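Local coordinates for mRNA-binding protein PUF3 (Saccharomyces cerevisiae, PDB 3K49) that binds the 3'-UTRs of mRNAs, chiefly those encoding mitochondrial proteins, and promotes deadenylation and decay of COX17 mRNA, at residues I61-E64 against I65-D68. Sequence-based numbering, arbitrary orientation.
Sequences IFNE and IRDD
I61 accepts the amide N-H of I65 at its carbonyl oxygen near the C-terminal end of helix 55-65, where the helix tightens into a 3-10 turn and hands over to helix 69-74. The site illustrates how one all-helical Pumilio repeat leads into the next in this RNA-binding domain, with the RNA itself about 14 Å off at the nearest atoms. The bond from I65 N to I61 O is 3.1 Å long. CG1 of I65 lies 3.4 Å from I61 O, because a chi1 of 61° folds this branch back over the main chain. Beyond the turn, I65 packs on S33 of helix 33-37 and on V81 and F85 of helix 79-88, and an alanine here would probably open a gap among these three and leave the oxygen of I61 less shielded.

F62 O is shared by two weak bonds, an i+3 bond from I65 N, which marks the tightening, and an i+4 bond from R66 N at 2.9 Å. A chi1 of -180° swings the F62 ring alongside R66, whose CB makes a CH-pi contact toward the rim of one face, 4.2 Å from the ring centroid. The arginine chain bends at chi3, and its guanidinium plane is turned 52° from the ring. The other neighbours of this ring include F85, met edge-to-face, and helix 91-101. At N63, R66 CG passes 4.0 Å from N63 O, a van der Waals contact. E64 sends its carboxylate back to S33, where OE2 is hydrogen-bonded to OG.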
ATOM      1  N   ILE A  61      27.583  24.305   7.457  1.00 40.07           N
ATOM      2  CA  ILE A  61      26.467  23.791   8.251  1.00 44.73           C
ATOM      3  C   ILE A  61      26.734  22.363   8.712  1.00 43.77           C
ATOM      4  O   ILE A  61      26.587  22.051   9.890  1.00 42.08           O
ATOM      5  CB  ILE A  61      25.152  23.795   7.468  1.00 51.09           C
ATOM      6  CG1 ILE A  61      24.837  25.205   6.973  1.00 57.72           C
ATOM      7  CG2 ILE A  61      24.025  23.287   8.356  1.00 45.23           C
ATOM      8  CD1 ILE A  61      24.468  26.177   8.084  1.00 52.39           C
ATOM      9  N   PHE A  62      27.142  21.501   7.785  1.00 39.90           N
ATOM     10  CA  PHE A  62      27.346  20.088   8.107  1.00 43.71           C
ATOM     11  C   PHE A  62      28.422  19.861   9.158  1.00 48.75           C
ATOM     12  O   PHE A  62      28.209  19.122  10.116  1.00 51.49           O
ATOM     13  CB  PHE A  62      27.689  19.275   6.861  1.00 42.69           C
ATOM     14  CG  PHE A  62      27.903  17.809   7.133  1.00 44.04           C
ATOM     15  CD1 PHE A  62      29.170  17.317   7.414  1.00 43.35           C
ATOM     16  CD2 PHE A  62      26.827  16.916   7.097  1.00 53.38           C
ATOM     17  CE1 PHE A  62      29.369  15.965   7.665  1.00 48.13           C
ATOM     18  CE2 PHE A  62      27.011  15.555   7.335  1.00 39.82           C
ATOM     19  CZ  PHE A  62      28.284  15.078   7.623  1.00 46.98           C
ATOM     20  N   ASN A  63      29.585  20.473   8.974  1.00 47.16           N
ATOM     21  CA  ASN A  63      30.692  20.256   9.903  1.00 52.51           C
ATOM     22  C   ASN A  63      30.359  20.788  11.293  1.00 55.57           C
ATOM     23  O   ASN A  63      30.979  20.414  12.292  1.00 55.06           O
ATOM     24  CB  ASN A  63      31.991  20.858   9.357  1.00 40.17           C
ATOM     25  CG  ASN A  63      32.419  20.212   8.048  1.00 61.57           C
ATOM     26  OD1 ASN A  63      31.911  19.150   7.675  1.00 61.82           O
ATOM     27  ND2 ASN A  63      33.347  20.852   7.338  1.00 56.74           N
ATOM     28  N   GLU A  64      29.348  21.643  11.346  1.00 42.61           N
ATOM     29  CA  GLU A  64      28.883  22.185  12.605  1.00 42.52           C
ATOM     30  C   GLU A  64      27.893  21.256  13.325  1.00 52.74           C
ATOM     31  O   GLU A  64      27.932  21.135  14.547  1.00 55.33           O
ATOM     32  CB  GLU A  64      28.235  23.549  12.365  1.00 46.80           C
ATOM     33  CG  GLU A  64      28.139  24.424  13.600  1.00 52.38           C
ATOM     34  CD  GLU A  64      27.137  25.555  13.428  1.00 60.84           C
ATOM     35  OE1 GLU A  64      26.344  25.817  14.371  1.00 62.86           O
ATOM     36  OE2 GLU A  64      27.139  26.170  12.336  1.00 54.71           O
ATOM     37  N   ILE A  65      26.999  20.608  12.582  1.00 47.08           N
ATOM     38  CA  ILE A  65      25.956  19.816  13.229  1.00 37.89           C
ATOM     39  C   ILE A  65      26.220  18.327  13.172  1.00 38.19           C
ATOM     40  O   ILE A  65      25.401  17.556  13.637  1.00 46.63           O
ATOM     41  CB  ILE A  65      24.569  20.046  12.596  1.00 40.54           C
ATOM     42  CG1 ILE A  65      24.597  19.634  11.120  1.00 47.37           C
ATOM     43  CG2 ILE A  65      24.112  21.484  12.779  1.00 42.09           C
ATOM     44  CD1 ILE A  65      23.244  19.408  10.517  1.00 39.89           C
ATOM     45  N   ARG A  66      27.343  17.907  12.599  1.00 41.12           N
ATOM     46  CA  ARG A  66      27.533  16.486  12.318  1.00 39.61           C
ATOM     47  C   ARG A  66      27.579  15.655  13.590  1.00 59.42           C
ATOM     48  O   ARG A  66      27.032  14.548  13.644  1.00 63.37           O
ATOM     49  CB  ARG A  66      28.795  16.241  11.494  1.00 51.59           C
ATOM     50  CG  ARG A  66      30.062  16.559  12.233  1.00 54.75           C
ATOM     51  CD  ARG A  66      31.254  16.421  11.327  1.00 61.51           C
ATOM     52  NE  ARG A  66      31.767  15.055  11.293  1.00 69.30           N
ATOM     53  CZ  ARG A  66      32.757  14.661  10.496  1.00 79.99           C
ATOM     54  NH1 ARG A  66      33.322  15.528   9.667  1.00 79.96           N
ATOM     55  NH2 ARG A  66      33.181  13.406  10.520  1.00 69.71           N
ATOM     56  N   ASP A  67      28.226  16.184  14.620  1.00 55.79           N
ATOM     57  CA  ASP A  67      28.339  15.444  15.866  1.00 56.84           C
ATOM     58  C   ASP A  67      26.981  15.228  16.545  1.00 62.64           C
ATOM     59  O   ASP A  67      26.831  14.344  17.387  1.00 60.07           O
ATOM     60  CB  ASP A  67      29.330  16.128  16.804  1.00 61.07           C
ATOM     61  CG  ASP A  67      30.765  15.861  16.412  1.00 72.43           C
ATOM     62  OD1 ASP A  67      31.679  16.459  17.026  1.00 84.41           O
ATOM     63  OD2 ASP A  67      30.968  15.047  15.484  1.00 68.74           O
ATOM     64  N   ASP A  68      25.993  16.029  16.163  1.00 55.44           N
ATOM     65  CA  ASP A  68      24.657  15.916  16.723  1.00 43.59           C
ATOM     66  C   ASP A  68      23.674  15.370  15.700  1.00 44.03           C
ATOM     67  O   ASP A  68      22.483  15.633  15.797  1.00 50.89           O
ATOM     68  CB  ASP A  68      24.178  17.275  17.226  1.00 47.54           C
ATOM     69  CG  ASP A  68      25.100  17.861  18.277  1.00 79.92           C
ATOM     70  OD1 ASP A  68      26.311  17.547  18.245  1.00 89.72           O
ATOM     71  OD2 ASP A  68      24.621  18.634  19.135  1.00 90.37           O
TER